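Local coordinates for hypothetical protein PH1505 (Pyrococcus horikoshii, PDB 2CYJ), which is of unknown function but belongs to the DUF498/DUF598 (Mth938-like) family of small conserved proteins with a mixed beta sheet flanked by helices, at residues 2-6 with 94-98; 23-29 with 55-61; 60-66 with 108-114. The contacts are given in a common frame with arbitrary orientation. Residues are numbered along the deposited sequence.

Interaction 1 of 3, residues 2-6 with 94-98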
loop_
_atom_site.group_PDB
_atom_site.type_symbol
_atom_site.label_atom_id
_atom_site.label_comp_id
_atom_site.label_asym_id
_atom_site.label_seq_id
_atom_site.Cartn_x
_atom_site.Cartn_y
_atom_site.Cartn_z
ATOM N N LYS A 2 -4.179 -14.091 0.471
ATOM C CA LYS A 2 -2.993 -14.920 0.631
ATOM C C LYS A 2 -1.890 -14.424 -0.295
ATOM O O LYS A 2 -2.143 -14.034 -1.432
ATOM C CB LYS A 2 -3.330 -16.391 0.370
ATOM C CG LYS A 2 -4.236 -16.967 1.459
ATOM C CD LYS A 2 -4.210 -18.480 1.511
ATOM C CE LYS A 2 -5.128 -18.982 2.619
ATOM N NZ LYS A 2 -5.069 -20.462 2.767
ATOM N N ILE A 3 -0.668 -14.405 0.223
ATOM C CA ILE A 3 0.492 -13.922 -0.515
ATOM C C ILE A 3 1.385 -15.113 -0.819
ATOM O O ILE A 3 1.860 -15.788 0.089
ATOM C CB ILE A 3 1.235 -12.862 0.324
ATOM C CG1 ILE A 3 0.284 -11.694 0.594
ATOM C CG2 ILE A 3 2.477 -12.383 -0.404
ATOM C CD1 ILE A 3 0.601 -10.901 1.847
ATOM N N GLU A 4 1.602 -15.375 -2.104
ATOM C CA GLU A 4 2.397 -16.529 -2.514
ATOM C C GLU A 4 3.842 -16.257 -2.916
ATOM O O GLU A 4 4.714 -17.094 -2.681
ATOM C CB GLU A 4 1.716 -17.262 -3.676
ATOM C CG GLU A 4 0.387 -17.964 -3.363
ATOM C CD GLU A 4 -0.831 -17.055 -3.495
ATOM O OE1 GLU A 4 -0.796 -16.109 -4.316
ATOM O OE2 GLU A 4 -1.836 -17.301 -2.790
ATOM N N GLU A 5 4.092 -15.113 -3.546
ATOM C CA GLU A 5 5.439 -14.764 -4.001
ATOM C C GLU A 5 5.632 -13.256 -3.944
ATOM O O GLU A 5 4.716 -12.507 -4.231
ATOM C CB GLU A 5 5.657 -15.167 -5.472
ATOM C CG GLU A 5 5.918 -16.635 -5.742
ATOM C CD GLU A 5 7.063 -17.181 -4.904
ATOM O OE1 GLU A 5 8.132 -16.549 -4.861
ATOM O OE2 GLU A 5 6.877 -18.260 -4.302
ATOM N N VAL A 6 6.853 -12.840 -3.586
ATOM C CA VAL A 6 7.175 -11.424 -3.522
ATOM C C VAL A 6 8.589 -11.238 -4.049
ATOM O O VAL A 6 9.534 -11.822 -3.527
ATOM C CB VAL A 6 7.090 -10.884 -2.074
ATOM C CG1 VAL A 6 7.425 -9.404 -2.043
ATOM C CG2 VAL A 6 5.677 -11.097 -1.535
ATOM N N THR A 94 8.807 -3.248 1.094
ATOM C CA THR A 94 7.794 -4.174 0.658
ATOM C C THR A 94 7.789 -5.622 1.076
ATOM O O THR A 94 6.727 -6.132 1.434
ATOM C CB THR A 94 7.629 -4.035 -0.851
ATOM O OG1 THR A 94 7.137 -2.717 -1.105
ATOM C CG2 THR A 94 6.631 -5.051 -1.415
ATOM N N LYS A 95 8.928 -6.306 1.070
ATOM C CA LYS A 95 8.848 -7.705 1.459
ATOM C C LYS A 95 8.501 -7.840 2.937
ATOM O O LYS A 95 7.674 -8.678 3.306
ATOM C CB LYS A 95 10.128 -8.466 1.113
ATOM C CG LYS A 95 9.926 -9.979 1.267
ATOM C CD LYS A 95 11.002 -10.807 0.599
ATOM C CE LYS A 95 10.927 -10.736 -0.913
ATOM N NZ LYS A 95 11.719 -11.864 -1.499
ATOM N N GLU A 96 9.106 -7.009 3.782
ATOM C CA GLU A 96 8.790 -7.053 5.206
ATOM C C GLU A 96 7.333 -6.628 5.393
ATOM O O GLU A 96 6.591 -7.236 6.165
ATOM C CB GLU A 96 9.697 -6.108 5.997
ATOM C CG GLU A 96 9.257 -5.979 7.458
ATOM C CD GLU A 96 10.036 -4.954 8.260
ATOM O OE1 GLU A 96 10.769 -4.136 7.671
ATOM O OE2 GLU A 96 9.892 -4.959 9.496
ATOM N N ALA A 97 6.915 -5.587 4.681
ATOM C CA ALA A 97 5.544 -5.107 4.811
ATOM C C ALA A 97 4.515 -6.187 4.474
ATOM O O ALA A 97 3.518 -6.323 5.175
ATOM C CB ALA A 97 5.325 -3.867 3.936
ATOM N N LEU A 98 4.747 -6.947 3.405
ATOM C CA LEU A 98 3.802 -7.996 3.034
ATOM C C LEU A 98 3.847 -9.165 4.008
ATOM O O LEU A 98 2.837 -9.834 4.228
ATOM C CB LEU A 98 4.052 -8.468 1.595
ATOM C CG LEU A 98 3.556 -7.459 0.546
ATOM C CD1 LEU A 98 4.063 -7.847 -0.824
ATOM C CD2 LEU A 98 2.032 -7.417 0.548
#
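V6 lays its two methyl groups over the first turn of helix 94-104. This is strand-on-helix packing in an alpha/beta fold. The edge strand of a small three-stranded antiparallel sheet sits against a helix of the mixed-sheet core. Segments 3-6 and 94-98 run nearly antiparallel, at 170°, and their axes come within 9.8 Å. That spacing leaves room for a single layer of side chains.

CG2 of V6 meets CD1 of L98 at 3.7 Å. CG1 of V6 lies 3.9 Å from CE of K95, so the aliphatic part of the lysine extends the apolar patch outward. T94 is more marginal, with its CG2 4.5 Å from V6 CG1. Its hydroxyl is engaged by the backbone of H115 and G69. At the other end of the contact, I3 turns its side chain toward the helix. Its CD1 reaches CD2 of L98 at 4.0 Å and the carbonyl O of L98 at 3.4 Å. L98 is thus met by both strand residues, and I114 of strand 110-115 also packs on it.

I3 and V6 are three apart, yet both point at the helix. Strict alternation would send them to opposite sides. The classic beta bulge at E4 and E5, which both face K12 on strand 10-13, puts these two on the same side, away from the helix, so I3 and V6 both face it. The contact is modest, burying 256 Å². Its single hydrogen bond is made at the exposed margin, where K95 NZ donates to the backbone O of V6 at 3.0 Å.

Interaction 2 of 3, residues 23-29 with 55-61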
loop_
_atom_site.group_PDB
_atom_site.type_symbol
_atom_site.label_atom_id
_atom_site.label_comp_id
_atom_site.label_asym_id
_atom_site.label_seq_id
_atom_site.Cartn_x
_atom_site.Cartn_y
_atom_site.Cartn_z
ATOM N N VAL A 23 -3.350 -1.859 -4.355
ATOM C CA VAL A 23 -3.997 -1.451 -3.125
ATOM C C VAL A 23 -4.856 -2.642 -2.699
ATOM O O VAL A 23 -5.634 -3.177 -3.493
ATOM C CB VAL A 23 -4.896 -0.209 -3.333
ATOM C CG1 VAL A 23 -5.628 0.140 -2.041
ATOM C CG2 VAL A 23 -4.046 0.964 -3.778
ATOM N N ILE A 24 -4.667 -3.096 -1.465
ATOM C CA ILE A 24 -5.440 -4.204 -0.931
ATOM C C ILE A 24 -6.334 -3.601 0.148
ATOM O O ILE A 24 -5.844 -3.060 1.147
ATOM C CB ILE A 24 -4.539 -5.286 -0.300
ATOM C CG1 ILE A 24 -3.547 -5.812 -1.345
ATOM C CG2 ILE A 24 -5.399 -6.416 0.250
ATOM C CD1 ILE A 24 -2.401 -6.638 -0.759
ATOM N N TYR A 25 -7.640 -3.656 -0.080
ATOM C CA TYR A 25 -8.614 -3.126 0.864
ATOM C C TYR A 25 -8.864 -4.098 2.011
ATOM O O TYR A 25 -8.580 -5.285 1.899
ATOM C CB TYR A 25 -9.910 -2.818 0.114
ATOM C CG TYR A 25 -9.729 -1.655 -0.826
ATOM C CD1 TYR A 25 -9.856 -0.350 -0.359
ATOM C CD2 TYR A 25 -9.336 -1.848 -2.154
ATOM C CE1 TYR A 25 -9.595 0.736 -1.171
ATOM C CE2 TYR A 25 -9.066 -0.749 -2.987
ATOM C CZ TYR A 25 -9.201 0.539 -2.475
ATOM O OH TYR A 25 -8.937 1.647 -3.249
ATOM N N PRO A 26 -9.396 -3.601 3.142
ATOM C CA PRO A 26 -9.681 -4.441 4.313
ATOM C C PRO A 26 -10.462 -5.713 4.008
ATOM O O PRO A 26 -10.254 -6.740 4.658
ATOM C CB PRO A 26 -10.462 -3.501 5.232
ATOM C CG PRO A 26 -9.851 -2.183 4.940
ATOM C CD PRO A 26 -9.682 -2.184 3.435
ATOM N N SER A 27 -11.368 -5.626 3.038
ATOM C CA SER A 27 -12.201 -6.753 2.621
ATOM C C SER A 27 -11.442 -7.768 1.792
ATOM O O SER A 27 -11.951 -8.854 1.533
ATOM C CB SER A 27 -13.370 -6.261 1.768
ATOM O OG SER A 27 -12.885 -5.646 0.578
ATOM N N GLY A 28 -10.246 -7.406 1.342
ATOM C CA GLY A 28 -9.487 -8.324 0.513
ATOM C C GLY A 28 -9.601 -7.977 -0.961
ATOM O O GLY A 28 -8.972 -8.620 -1.800
ATOM N N ARG A 29 -10.419 -6.980 -1.292
ATOM C CA ARG A 29 -10.539 -6.554 -2.683
ATOM C C ARG A 29 -9.192 -5.948 -3.072
ATOM O O ARG A 29 -8.549 -5.271 -2.266
ATOM C CB ARG A 29 -11.635 -5.502 -2.830
ATOM C CG ARG A 29 -13.030 -6.068 -2.668
ATOM C CD ARG A 29 -14.074 -4.975 -2.646
ATOM N NE ARG A 29 -15.389 -5.529 -2.348
ATOM C CZ ARG A 29 -16.459 -4.800 -2.044
ATOM N NH1 ARG A 29 -16.374 -3.478 -1.998
ATOM N NH2 ARG A 29 -17.612 -5.399 -1.780
ATOM N N LYS A 55 -8.255 8.687 -2.526
ATOM C CA LYS A 55 -8.988 7.793 -3.425
ATOM C C LYS A 55 -9.141 6.393 -2.843
ATOM O O LYS A 55 -9.998 5.632 -3.289
ATOM C CB LYS A 55 -8.294 7.664 -4.792
ATOM C CG LYS A 55 -8.089 8.962 -5.555
ATOM C CD LYS A 55 -9.411 9.640 -5.848
ATOM C CE LYS A 55 -9.198 10.889 -6.674
ATOM N NZ LYS A 55 -10.489 11.513 -7.053
ATOM N N TYR A 56 -8.329 6.054 -1.842
ATOM C CA TYR A 56 -8.383 4.720 -1.255
ATOM C C TYR A 56 -9.208 4.662 0.012
ATOM O O TYR A 56 -9.298 3.607 0.639
ATOM C CB TYR A 56 -6.969 4.212 -0.972
ATOM C CG TYR A 56 -6.057 4.320 -2.169
ATOM C CD1 TYR A 56 -4.730 4.708 -2.019
ATOM C CD2 TYR A 56 -6.535 4.087 -3.459
ATOM C CE1 TYR A 56 -3.894 4.875 -3.131
ATOM C CE2 TYR A 56 -5.704 4.246 -4.576
ATOM C CZ TYR A 56 -4.390 4.643 -4.399
ATOM O OH TYR A 56 -3.571 4.810 -5.486
ATOM N N LEU A 57 -9.803 5.791 0.395
ATOM C CA LEU A 57 -10.650 5.834 1.585
ATOM C C LEU A 57 -12.051 5.405 1.143
ATOM O O LEU A 57 -12.966 6.225 0.958
ATOM C CB LEU A 57 -10.659 7.248 2.165
ATOM C CG LEU A 57 -9.249 7.774 2.449
ATOM C CD1 LEU A 57 -9.372 9.160 3.063
ATOM C CD2 LEU A 57 -8.501 6.846 3.398
ATOM N N VAL A 58 -12.202 4.096 0.981
ATOM C CA VAL A 58 -13.439 3.487 0.493
ATOM C C VAL A 58 -14.092 2.585 1.532
ATOM O O VAL A 58 -15.319 2.541 1.641
ATOM C CB VAL A 58 -13.138 2.674 -0.793
ATOM C CG1 VAL A 58 -14.392 2.007 -1.311
ATOM C CG2 VAL A 58 -12.553 3.602 -1.862
ATOM N N GLU A 59 -13.266 1.845 2.267
ATOM C CA GLU A 59 -13.739 0.973 3.333
ATOM C C GLU A 59 -13.112 1.474 4.625
ATOM O O GLU A 59 -12.008 2.032 4.617
ATOM C CB GLU A 59 -13.292 -0.475 3.104
ATOM C CG GLU A 59 -13.813 -1.090 1.824
ATOM C CD GLU A 59 -13.310 -2.512 1.615
ATOM O OE1 GLU A 59 -13.574 -3.074 0.532
ATOM O OE2 GLU A 59 -12.655 -3.058 2.529
ATOM N N ASP A 60 -13.819 1.279 5.733
ATOM C CA ASP A 60 -13.323 1.684 7.041
ATOM C C ASP A 60 -12.109 0.803 7.364
ATOM O O ASP A 60 -12.072 -0.379 7.004
ATOM C CB ASP A 60 -14.428 1.480 8.083
ATOM C CG ASP A 60 -14.133 2.169 9.400
ATOM O OD1 ASP A 60 -13.616 3.301 9.379
ATOM O OD2 ASP A 60 -14.440 1.587 10.459
ATOM N N PHE A 61 -11.113 1.375 8.028
ATOM C CA PHE A 61 -9.926 0.609 8.382
ATOM C C PHE A 61 -9.304 1.128 9.670
ATOM O O PHE A 61 -9.550 2.267 10.079
ATOM C CB PHE A 61 -8.899 0.635 7.228
ATOM C CG PHE A 61 -8.397 2.013 6.873
ATOM C CD1 PHE A 61 -7.183 2.480 7.371
ATOM C CD2 PHE A 61 -9.148 2.848 6.048
ATOM C CE1 PHE A 61 -6.719 3.761 7.052
ATOM C CE2 PHE A 61 -8.702 4.125 5.724
ATOM C CZ PHE A 61 -7.480 4.585 6.229
HETATM O O HOH W 1 -10.463 3.487 -4.964
HETATM O O HOH W 2 -14.550 -1.701 -1.449
#
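E59 spreads its carboxylate over the turn Y25-G28, at S27. Its OE1 accepts a hydrogen bond from S27 OG at 2.7 Å, and its OE2 accepts one from S27 N at 2.9 Å. R29 adds charge: NH1 lies 3.8 Å from E59 OE1, a long salt bridge. The oxygen lies off the guanidinium plane, so only charge attracts and no N-H points at it. One water joins R29 NH1 and E59 OE1, 2.6 Å from each. A second water links Y25 OH (2.9 Å) to K55 O (2.8 Å).

P26 CD touches E59 OE2 at 3.2 Å, and P26 CG rests on F61 CB at 3.8 Å. The Y25 ring has Y56 O at its edge, 3.4 Å from CE1, while the same CE1 lies 4.1 Å from V58 CB. Deeper in, V23 CG2 sits over the face of the Y56 ring, 3.7 Å from its centroid, in a CH-pi contact. The hydroxyl of Y56 turns to E52 and M34.

Strands 22-24 and 30-32 are joined by a 3:5 beta hairpin, a type I turn with a G1 bulge at G28, and the loop before strand 63-68 packs against it.

Interaction 3 of 3, residues 60-66 with 108-114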
loop_
_atom_site.group_PDB
_atom_site.type_symbol
_atom_site.label_atom_id
_atom_site.label_comp_id
_atom_site.label_asym_id
_atom_site.label_seq_id
_atom_site.Cartn_x
_atom_site.Cartn_y
_atom_site.Cartn_z
ATOM N N ASP A 60 -13.819 1.279 5.733
ATOM C CA ASP A 60 -13.323 1.684 7.041
ATOM C C ASP A 60 -12.109 0.803 7.364
ATOM O O ASP A 60 -12.072 -0.379 7.004
ATOM C CB ASP A 60 -14.428 1.480 8.083
ATOM C CG ASP A 60 -14.133 2.169 9.400
ATOM O OD1 ASP A 60 -13.616 3.301 9.379
ATOM O OD2 ASP A 60 -14.440 1.587 10.459
ATOM N N PHE A 61 -11.113 1.375 8.028
ATOM C CA PHE A 61 -9.926 0.609 8.382
ATOM C C PHE A 61 -9.304 1.128 9.670
ATOM O O PHE A 61 -9.550 2.267 10.079
ATOM C CB PHE A 61 -8.899 0.635 7.228
ATOM C CG PHE A 61 -8.397 2.013 6.873
ATOM C CD1 PHE A 61 -7.183 2.480 7.371
ATOM C CD2 PHE A 61 -9.148 2.848 6.048
ATOM C CE1 PHE A 61 -6.719 3.761 7.052
ATOM C CE2 PHE A 61 -8.702 4.125 5.724
ATOM C CZ PHE A 61 -7.480 4.585 6.229
ATOM N N ASP A 62 -8.510 0.267 10.299
ATOM C CA ASP A 62 -7.818 0.572 11.547
ATOM C C ASP A 62 -6.352 0.862 11.292
ATOM O O ASP A 62 -5.725 1.674 11.975
ATOM C CB ASP A 62 -7.886 -0.634 12.493
ATOM C CG ASP A 62 -9.304 -1.065 12.800
ATOM O OD1 ASP A 62 -10.094 -0.207 13.251
ATOM O OD2 ASP A 62 -9.623 -2.261 12.595
ATOM N N VAL A 63 -5.818 0.186 10.285
ATOM C CA VAL A 63 -4.410 0.263 9.961
ATOM C C VAL A 63 -4.148 0.567 8.503
ATOM O O VAL A 63 -4.787 -0.028 7.640
ATOM C CB VAL A 63 -3.741 -1.109 10.242
ATOM C CG1 VAL A 63 -2.258 -1.071 9.876
ATOM C CG2 VAL A 63 -3.931 -1.511 11.698
ATOM N N LEU A 64 -3.242 1.507 8.239
ATOM C CA LEU A 64 -2.798 1.786 6.872
ATOM C C LEU A 64 -1.382 1.211 6.841
ATOM O O LEU A 64 -0.504 1.640 7.602
ATOM C CB LEU A 64 -2.725 3.286 6.542
ATOM C CG LEU A 64 -2.008 3.546 5.199
ATOM C CD1 LEU A 64 -2.822 2.993 4.025
ATOM C CD2 LEU A 64 -1.761 5.032 5.021
ATOM N N LEU A 65 -1.176 0.216 5.983
ATOM C CA LEU A 65 0.122 -0.430 5.837
ATOM C C LEU A 65 0.674 -0.107 4.459
ATOM O O LEU A 65 0.040 -0.382 3.439
ATOM C CB LEU A 65 -0.019 -1.946 6.024
ATOM C CG LEU A 65 1.230 -2.842 5.914
ATOM C CD1 LEU A 65 1.525 -3.151 4.454
ATOM C CD2 LEU A 65 2.410 -2.187 6.610
ATOM N N VAL A 66 1.852 0.500 4.430
ATOM C CA VAL A 66 2.467 0.853 3.161
ATOM C C VAL A 66 3.758 0.087 2.920
ATOM O O VAL A 66 4.667 0.121 3.753
ATOM C CB VAL A 66 2.795 2.376 3.081
ATOM C CG1 VAL A 66 3.356 2.733 1.701
ATOM C CG2 VAL A 66 1.538 3.205 3.365
ATOM N N LYS A 108 -7.368 -6.878 12.798
ATOM C CA LYS A 108 -7.659 -5.484 12.516
ATOM C C LYS A 108 -7.986 -5.331 11.035
ATOM O O LYS A 108 -7.616 -6.172 10.206
ATOM C CB LYS A 108 -6.460 -4.602 12.870
ATOM C CG LYS A 108 -6.190 -4.484 14.368
ATOM C CD LYS A 108 -4.805 -3.912 14.638
ATOM C CE LYS A 108 -4.542 -3.797 16.135
ATOM N NZ LYS A 108 -3.166 -3.294 16.409
ATOM N N ARG A 109 -8.695 -4.255 10.713
ATOM C CA ARG A 109 -9.058 -3.966 9.337
ATOM C C ARG A 109 -7.881 -3.206 8.747
ATOM O O ARG A 109 -7.535 -2.112 9.194
ATOM C CB ARG A 109 -10.330 -3.134 9.305
ATOM C CG ARG A 109 -11.514 -3.882 9.888
ATOM C CD ARG A 109 -12.688 -2.968 10.105
ATOM N NE ARG A 109 -12.363 -1.944 11.090
ATOM C CZ ARG A 109 -13.191 -0.975 11.465
ATOM N NH1 ARG A 109 -14.404 -0.896 10.932
ATOM N NH2 ARG A 109 -12.806 -0.091 12.374
ATOM N N ILE A 110 -7.261 -3.803 7.740
ATOM C CA ILE A 110 -6.084 -3.218 7.137
ATOM C C ILE A 110 -6.215 -2.789 5.685
ATOM O O ILE A 110 -6.674 -3.563 4.837
ATOM C CB ILE A 110 -4.913 -4.215 7.225
ATOM C CG1 ILE A 110 -4.793 -4.757 8.653
ATOM C CG2 ILE A 110 -3.627 -3.539 6.823
ATOM C CD1 ILE A 110 -3.910 -5.984 8.764
ATOM N N LEU A 111 -5.812 -1.547 5.426
ATOM C CA LEU A 111 -5.764 -0.982 4.077
ATOM C C LEU A 111 -4.267 -0.999 3.734
ATOM O O LEU A 111 -3.454 -0.422 4.462
ATOM C CB LEU A 111 -6.275 0.460 4.063
ATOM C CG LEU A 111 -6.068 1.212 2.738
ATOM C CD1 LEU A 111 -6.818 0.532 1.583
ATOM C CD2 LEU A 111 -6.552 2.651 2.922
ATOM N N ALA A 112 -3.888 -1.663 2.646
ATOM C CA ALA A 112 -2.474 -1.734 2.287
ATOM C C ALA A 112 -2.187 -1.154 0.913
ATOM O O ALA A 112 -2.927 -1.405 -0.028
ATOM C CB ALA A 112 -1.992 -3.195 2.327
ATOM N N ILE A 113 -1.125 -0.360 0.811
ATOM C CA ILE A 113 -0.709 0.214 -0.470
ATOM C C ILE A 113 0.668 -0.392 -0.678
ATOM O O ILE A 113 1.577 -0.205 0.145
ATOM C CB ILE A 113 -0.625 1.743 -0.415
ATOM C CG1 ILE A 113 -2.007 2.318 -0.079
ATOM C CG2 ILE A 113 -0.133 2.283 -1.758
ATOM C CD1 ILE A 113 -1.993 3.800 0.252
ATOM N N ILE A 114 0.805 -1.141 -1.763
ATOM C CA ILE A 114 2.036 -1.861 -2.045
ATOM C C ILE A 114 2.792 -1.383 -3.276
ATOM O O ILE A 114 2.298 -1.492 -4.405
ATOM C CB ILE A 114 1.715 -3.365 -2.233
ATOM C CG1 ILE A 114 0.884 -3.883 -1.044
ATOM C CG2 ILE A 114 3.001 -4.159 -2.439
ATOM C CD1 ILE A 114 1.590 -3.856 0.318
#
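Strands 63-66 and 110-114 lie as parallel neighbours in the mixed sheet. Their axes are 4.7 Å apart and cross at -17°. Side chains mesh on both faces. On one face, L64 CD1 fits between L111 and I113, 3.9 Å from L111 CD2 and 3.9 Å from I113 CD1. L111 CD2 also fills the hollow under the F61 ring, 3.9 Å from its centroid and over its face, a CH-pi contact. On the other face, L65 spans three neighbours. L65 CB meets I110 CG2 at 4.0 Å, and L65 CD1 reaches A112 CB at 4.1 Å and I114 CD1 at 4.2 Å. The small A112 leaves a dip between the two isoleucines. Helix 94-104 covers this face, with A97 on L65. It links strands 88-92 and 110-115 in a beta-alpha-beta crossover, with strand 63-68 between them.

In the backbone ladder R109 O takes both D62 N (2.8 Å) and V63 N (3.1 Å). L111 N bonds V63 O (2.9 Å), L65 N bonds L111 O (2.8 Å) and I113 N bonds L65 O (2.9 Å). R109 NH2 to D62 OD1 (2.9 Å) and R109 NH1 to D60 OD2 (2.5 Å) are salt bridges. D62 OD2 takes R109 N (2.9 Å) and R109 NE (3.1 Å). The chemistry implies an apolar centre held together by main-chain bonds, with a charged network at its exposed end.

In the fold
Interaction 3 lies in the middle of the mixed sheet, and the other two contacts adjoin it. Interactions 2 and 3 share D60 and F61, and their centres are 7 Å apart. I24 N and A112 O, 2.8 Å apart, probably form a hydrogen bond between adjacent antiparallel strands, and Y56 CD1 packs on I113 CD1 at 3.7 Å. Interaction 1 meets interaction 3 through helix 94-104: L98 CD2 is 3.6 Å from I114 CD1, with centres 15 Å apart. Interactions 1 and 2 do not touch; their centres are 18 Å apart. The helix thus joins the small antiparallel sheet to the core. The function is unknown, so the contacts cannot be tied to a site.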